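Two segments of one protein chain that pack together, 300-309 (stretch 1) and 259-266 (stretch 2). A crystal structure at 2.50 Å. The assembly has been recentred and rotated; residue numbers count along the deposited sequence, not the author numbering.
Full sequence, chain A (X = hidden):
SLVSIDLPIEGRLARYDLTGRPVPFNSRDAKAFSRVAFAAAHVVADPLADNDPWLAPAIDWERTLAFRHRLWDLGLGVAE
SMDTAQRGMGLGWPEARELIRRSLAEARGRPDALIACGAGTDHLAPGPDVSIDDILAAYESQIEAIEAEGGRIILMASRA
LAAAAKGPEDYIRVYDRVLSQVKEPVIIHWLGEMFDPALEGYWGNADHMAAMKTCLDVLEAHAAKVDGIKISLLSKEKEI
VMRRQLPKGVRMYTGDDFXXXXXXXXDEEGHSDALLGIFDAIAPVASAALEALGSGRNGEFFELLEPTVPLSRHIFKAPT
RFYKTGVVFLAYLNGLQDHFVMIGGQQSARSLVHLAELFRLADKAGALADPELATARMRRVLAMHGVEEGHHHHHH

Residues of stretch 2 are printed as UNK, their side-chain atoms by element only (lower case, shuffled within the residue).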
ATOM      1  N   GLU A 300      18.580   1.681 -16.585  1.00 70.48           N
ATOM      2  CA  GLU A 300      18.722   0.770 -15.445  1.00 69.78           C
ATOM      3  C   GLU A 300      17.458   0.711 -14.564  1.00 63.39           C
ATOM      4  O   GLU A 300      17.107  -0.354 -14.047  1.00 63.20           O
ATOM      5  CB  GLU A 300      19.971   1.078 -14.622  1.00 73.56           C
ATOM      6  CG  GLU A 300      20.601  -0.172 -14.016  1.00 78.24           C
ATOM      7  CD  GLU A 300      21.590   0.123 -12.891  1.00 81.10           C
ATOM      8  OE1 GLU A 300      22.280   1.166 -12.940  1.00 79.43           O
ATOM      9  OE2 GLU A 300      21.685  -0.709 -11.955  1.00 79.96           O
ATOM     10  N   PHE A 301      16.777   1.846 -14.418  1.00 57.54           N
ATOM     11  CA  PHE A 301      15.463   1.895 -13.791  1.00 54.91           C
ATOM     12  C   PHE A 301      14.546   0.777 -14.300  1.00 57.26           C
ATOM     13  O   PHE A 301      14.042  -0.032 -13.496  1.00 57.37           O
ATOM     14  CB  PHE A 301      14.826   3.260 -14.040  1.00 55.36           C
ATOM     15  CG  PHE A 301      13.398   3.377 -13.561  1.00 54.66           C
ATOM     16  CD1 PHE A 301      13.116   3.680 -12.234  1.00 52.58           C
ATOM     17  CD2 PHE A 301      12.329   3.223 -14.454  1.00 54.45           C
ATOM     18  CE1 PHE A 301      11.804   3.819 -11.801  1.00 51.94           C
ATOM     19  CE2 PHE A 301      11.014   3.350 -14.026  1.00 51.97           C
ATOM     20  CZ  PHE A 301      10.751   3.651 -12.701  1.00 52.22           C
ATOM     21  N   PHE A 302      14.341   0.728 -15.622  1.00 55.57           N
ATOM     22  CA  PHE A 302      13.478  -0.278 -16.244  1.00 54.58           C
ATOM     23  C   PHE A 302      14.053  -1.691 -16.139  1.00 55.72           C
ATOM     24  O   PHE A 302      13.306  -2.636 -15.897  1.00 56.42           O
ATOM     25  CB  PHE A 302      13.176   0.060 -17.712  1.00 56.13           C
ATOM     26  CG  PHE A 302      12.210   1.206 -17.897  1.00 55.16           C
ATOM     27  CD1 PHE A 302      10.874   1.083 -17.523  1.00 51.12           C
ATOM     28  CD2 PHE A 302      12.636   2.407 -18.471  1.00 59.59           C
ATOM     29  CE1 PHE A 302       9.985   2.131 -17.690  1.00 52.00           C
ATOM     30  CE2 PHE A 302      11.749   3.468 -18.648  1.00 59.72           C
ATOM     31  CZ  PHE A 302      10.421   3.325 -18.254  1.00 56.89           C
ATOM     32  N   GLU A 303      15.368  -1.829 -16.313  1.00 56.33           N
ATOM     33  CA  GLU A 303      16.044  -3.121 -16.158  1.00 58.70           C
ATOM     34  C   GLU A 303      15.765  -3.737 -14.789  1.00 54.33           C
ATOM     35  O   GLU A 303      15.605  -4.950 -14.679  1.00 52.16           O
ATOM     36  CB  GLU A 303      17.559  -2.971 -16.323  1.00 67.05           C
ATOM     37  CG  GLU A 303      18.065  -3.002 -17.758  1.00 80.97           C
ATOM     38  CD  GLU A 303      19.547  -2.646 -17.873  1.00 94.68           C
ATOM     39  OE1 GLU A 303      20.239  -2.600 -16.826  1.00100.63           O
ATOM     40  OE2 GLU A 303      20.023  -2.408 -19.010  1.00 95.76           O
ATOM     41  N   LEU A 304      15.741  -2.892 -13.758  1.00 51.61           N
ATOM     42  CA  LEU A 304      15.471  -3.317 -12.395  1.00 50.17           C
ATOM     43  C   LEU A 304      13.967  -3.537 -12.128  1.00 51.77           C
ATOM     44  O   LEU A 304      13.576  -4.530 -11.495  1.00 50.85           O
ATOM     45  CB  LEU A 304      16.047  -2.299 -11.400  1.00 50.08           C
ATOM     46  CG  LEU A 304      17.579  -2.185 -11.209  1.00 51.57           C
ATOM     47  CD1 LEU A 304      17.945  -0.900 -10.490  1.00 50.13           C
ATOM     48  CD2 LEU A 304      18.184  -3.369 -10.462  1.00 51.04           C
ATOM     49  N   LEU A 305      13.124  -2.631 -12.627  1.00 49.91           N
ATOM     50  CA  LEU A 305      11.722  -2.632 -12.240  1.00 46.94           C
ATOM     51  C   LEU A 305      10.832  -3.497 -13.122  1.00 48.56           C
ATOM     52  O   LEU A 305       9.986  -4.233 -12.604  1.00 48.46           O
ATOM     53  CB  LEU A 305      11.195  -1.208 -12.152  1.00 46.59           C
ATOM     54  CG  LEU A 305      10.469  -0.728 -10.891  1.00 46.30           C
ATOM     55  CD1 LEU A 305      11.030  -1.269  -9.577  1.00 45.38           C
ATOM     56  CD2 LEU A 305      10.442   0.791 -10.860  1.00 44.57           C
ATOM     57  N   GLU A 306      11.026  -3.447 -14.439  1.00 50.59           N
ATOM     58  CA  GLU A 306      10.196  -4.256 -15.357  1.00 53.43           C
ATOM     59  C   GLU A 306      10.058  -5.737 -14.972  1.00 49.87           C
ATOM     60  O   GLU A 306       9.001  -6.301 -15.159  1.00 51.79           O
ATOM     61  CB  GLU A 306      10.630  -4.121 -16.831  1.00 60.15           C
ATOM     62  CG  GLU A 306       9.882  -3.037 -17.607  1.00 69.60           C
ATOM     63  CD  GLU A 306      10.560  -2.648 -18.922  1.00 79.69           C
ATOM     64  OE1 GLU A 306      11.539  -3.314 -19.323  1.00 85.21           O
ATOM     65  OE2 GLU A 306      10.117  -1.664 -19.564  1.00 79.60           O
ATOM     66  N   PRO A 307      11.123  -6.371 -14.442  1.00 48.59           N
ATOM     67  CA  PRO A 307      10.956  -7.769 -13.987  1.00 48.36           C
ATOM     68  C   PRO A 307      10.025  -7.972 -12.759  1.00 44.78           C
ATOM     69  O   PRO A 307       9.450  -9.050 -12.562  1.00 43.37           O
ATOM     70  CB  PRO A 307      12.400  -8.188 -13.661  1.00 49.70           C
ATOM     71  CG  PRO A 307      13.246  -7.307 -14.539  1.00 48.93           C
ATOM     72  CD  PRO A 307      12.548  -5.982 -14.446  1.00 48.35           C
ATOM     73  N   THR A 308       9.873  -6.936 -11.948  1.00 43.17           N
ATOM     74  CA  THR A 308       8.975  -7.005 -10.818  1.00 41.66           C
ATOM     75  C   THR A 308       7.524  -6.905 -11.263  1.00 42.49           C
ATOM     76  O   THR A 308       6.637  -7.462 -10.621  1.00 45.26           O
ATOM     77  CB  THR A 308       9.254  -5.872  -9.815  1.00 40.04           C
ATOM     78  OG1 THR A 308       8.853  -4.624 -10.397  1.00 39.75           O
ATOM     79  CG2 THR A 308      10.743  -5.829  -9.436  1.00 37.51           C
ATOM     80  N   VAL A 309       7.286  -6.191 -12.357  1.00 42.40           N
ATOM     81  CA  VAL A 309       5.936  -5.904 -12.825  1.00 43.05           C
ATOM     82  C   VAL A 309       5.072  -7.171 -12.982  1.00 42.59           C
ATOM     83  O   VAL A 309       3.926  -7.189 -12.524  1.00 41.71           O
ATOM     84  CB  VAL A 309       5.959  -5.024 -14.104  1.00 46.14           C
ATOM     85  CG1 VAL A 309       4.577  -4.942 -14.746  1.00 45.24           C
ATOM     86  CG2 VAL A 309       6.507  -3.633 -13.779  1.00 45.03           C
ATOM     87  N   UNK A 259       0.917  -0.829 -12.976  1.00 44.82           N
ATOM     88  CA  UNK A 259       1.496   0.090 -13.961  1.00 44.43           C
ATOM     89  C   UNK A 259       2.512   1.108 -13.452  1.00 46.62           C
ATOM     90  O   UNK A 259       2.898   2.022 -14.192  1.00 50.04           O
ATOM     91  o   UNK A 259       0.015  -0.803 -16.323  1.00 40.98           O
ATOM     92  c   UNK A 259       0.356   0.820 -14.630  1.00 43.13           C
ATOM     93  c   UNK A 259      -0.495  -0.115 -15.444  1.00 41.90           C
ATOM     94  n   UNK A 259      -1.784  -0.190 -15.125  1.00 41.40           N
ATOM     95  N   UNK A 260       2.949   0.929 -12.206  1.00 43.70           N
ATOM     96  CA  UNK A 260       3.873   1.834 -11.519  1.00 43.95           C
ATOM     97  C   UNK A 260       5.159   2.219 -12.274  1.00 47.79           C
ATOM     98  O   UNK A 260       5.550   3.391 -12.274  1.00 50.80           O
ATOM     99  c   UNK A 260       5.877  -2.710 -10.064  1.00 39.18           C
ATOM    100  c   UNK A 260       6.172  -0.327 -10.010  1.00 40.18           C
ATOM    101  c   UNK A 260       6.717  -1.605  -9.991  1.00 39.22           C
ATOM    102  c   UNK A 260       3.963  -1.248 -10.170  1.00 38.06           C
ATOM    103  c   UNK A 260       4.495  -2.533 -10.153  1.00 37.91           C
ATOM    104  c   UNK A 260       4.213   1.281 -10.128  1.00 40.90           C
ATOM    105  c   UNK A 260       4.791  -0.123 -10.111  1.00 39.69           C
ATOM    106  o   UNK A 260       6.426  -3.989 -10.044  1.00 39.03           O
ATOM    107  N   UNK A 261       5.821   1.258 -12.910  1.00 46.69           N
ATOM    108  CA  UNK A 261       7.069   1.559 -13.623  1.00 48.10           C
ATOM    109  C   UNK A 261       6.848   2.605 -14.718  1.00 53.44           C
ATOM    110  O   UNK A 261       7.562   3.612 -14.758  1.00 55.98           O
ATOM    111  c   UNK A 261       7.699   0.294 -14.192  1.00 46.49           C
ATOM    112  N   UNK A 262       5.838   2.369 -15.570  1.00 54.31           N
ATOM    113  CA  UNK A 262       5.462   3.276 -16.654  1.00 54.86           C
ATOM    114  C   UNK A 262       5.074   4.656 -16.138  1.00 53.63           C
ATOM    115  O   UNK A 262       5.479   5.677 -16.714  1.00 56.83           O
ATOM    116  o   UNK A 262       1.952   4.056 -19.958  1.00 70.36           O
ATOM    117  o   UNK A 262       2.256   1.965 -19.324  1.00 70.91           O
ATOM    118  c   UNK A 262       2.618   3.164 -19.364  1.00 69.96           C
ATOM    119  c   UNK A 262       3.929   3.562 -18.689  1.00 61.72           C
ATOM    120  c   UNK A 262       4.310   2.695 -17.492  1.00 56.79           C
ATOM    121  N   UNK A 263       4.284   4.681 -15.066  1.00 49.22           N
ATOM    122  CA  UNK A 263       3.764   5.930 -14.514  1.00 49.29           C
ATOM    123  C   UNK A 263       4.810   6.746 -13.761  1.00 49.68           C
ATOM    124  O   UNK A 263       4.862   7.974 -13.922  1.00 51.55           O
ATOM    125  c   UNK A 263       2.546   5.662 -13.627  1.00 50.28           C
ATOM    126  c   UNK A 263       0.430   4.357 -13.242  1.00 50.19           C
ATOM    127  c   UNK A 263       1.357   4.950 -14.290  1.00 51.69           C
ATOM    128  c   UNK A 263       0.611   5.909 -15.194  1.00 52.91           C
ATOM    129  N   UNK A 264       5.643   6.073 -12.952  1.00 48.22           N
ATOM    130  CA  UNK A 264       6.722   6.737 -12.200  1.00 47.17           C
ATOM    131  C   UNK A 264       7.740   7.404 -13.146  1.00 49.97           C
ATOM    132  O   UNK A 264       8.077   8.572 -12.965  1.00 49.43           O
ATOM    133  c   UNK A 264       6.746   4.238  -9.202  1.00 40.04           C
ATOM    134  c   UNK A 264       7.372   5.795 -11.167  1.00 44.72           C
ATOM    135  c   UNK A 264       6.332   5.383 -10.113  1.00 43.06           C
ATOM    136  c   UNK A 264       8.532   6.465 -10.449  1.00 44.45           C
ATOM    137  N   UNK A 265       8.184   6.676 -14.172  1.00 53.47           N
ATOM    138  CA  UNK A 265       9.057   7.234 -15.217  1.00 55.99           C
ATOM    139  C   UNK A 265       8.370   8.382 -15.968  1.00 60.74           C
ATOM    140  O   UNK A 265       9.007   9.360 -16.337  1.00 61.84           O
ATOM    141  c   UNK A 265       9.501   6.148 -16.193  1.00 53.20           C
ATOM    142  N   UNK A 266       7.064   8.256 -16.185  1.00 63.49           N
ATOM    143  CA  UNK A 266       6.279   9.320 -16.812  1.00 63.62           C
ATOM    144  C   UNK A 266       6.386   9.426 -18.325  1.00 63.73           C
ATOM    145  O   UNK A 266       7.079   8.646 -18.980  1.00 62.17           O
TER

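Position 259 carries two side-chain carbons in a row, the second bearing one oxygen and one nitrogen. That is a carboxamide on a short stem. CA-to-CB points away from stretch 1, and nothing there is touched. The residue is Asn259. It sits at the N-cap position, but its side chain makes no capping bond; its amide is hydrogen-bonded elsewhere in the structure.

Position 260 has one carbon, then a ring of six carbons bearing one oxygen. That oxygen lies 2.5 Å from OG1 of Thr308. A ring carbon lies 4.0 Å from CG of Leu305. A phenol ring identifies Tyr260. Its CA-to-CB bond points sideways, but the end of the side chain comes nearer to stretch 1; chi1 is 56° (p). Tyr260 OH donates to Thr308 OG1, which in turn donates to Leu305 O at 2.5 Å. The N of Val309 is 3.3 Å from Tyr260 OH, but the angle is too poor for a hydrogen bond.

Position 261 has a single side-chain carbon. The CA-to-CB bond points toward stretch 1, and CB of position 261 lies 4.1 Å from CG2 of Val309 and 4.3 Å from CB of Leu305. This is Ala261. Its backbone O lies 3.5 Å from CE2 of Phe301, at the ring edge.

Position 262 has three carbons in a chain, the third carrying two oxygens. CA-to-CB points away, and there is no contact. This is Glu262.

Position 263 has four carbons, forked at the second. It is out of reach of stretch 1, though buried. This is Leu263.

Position 264 also has four carbons, but forked at the first, with one arm two carbons long. The short arm lies 4.2 Å from CZ of Phe301. This is Ile264.

Position 265 has one carbon, pointing toward stretch 1. CB of position 265 lies 3.6 Å from CZ of Phe302 and 3.8 Å from CE2 of Phe301. This is Ala265.

Position 266 has no side-chain atoms. Phi is 79°, a value that favours glycine, and the chain leaves helical geometry here. This is Gly266.

The helix of stretch 2 and the helix that enters stretch 1 run nearly antiparallel, at 160°, with axes 10.7 Å apart at closest approach. CB of Ala265 packs against the rings of Phe301 and Phe302, and CB of Ala261 against Leu305 and Val309. Ile264 adds to the contact with Phe301, and Tyr260 packs on Leu305 and Val309. Leu305 and Ala261 have their CA atoms 6.4 Å apart. Most of the contact is apolar; the one hydrogen bond across it joins Tyr260 to Thr308. The two stretches together bury 403 Å².

Stretch 2 (259-266) NYAELIAG
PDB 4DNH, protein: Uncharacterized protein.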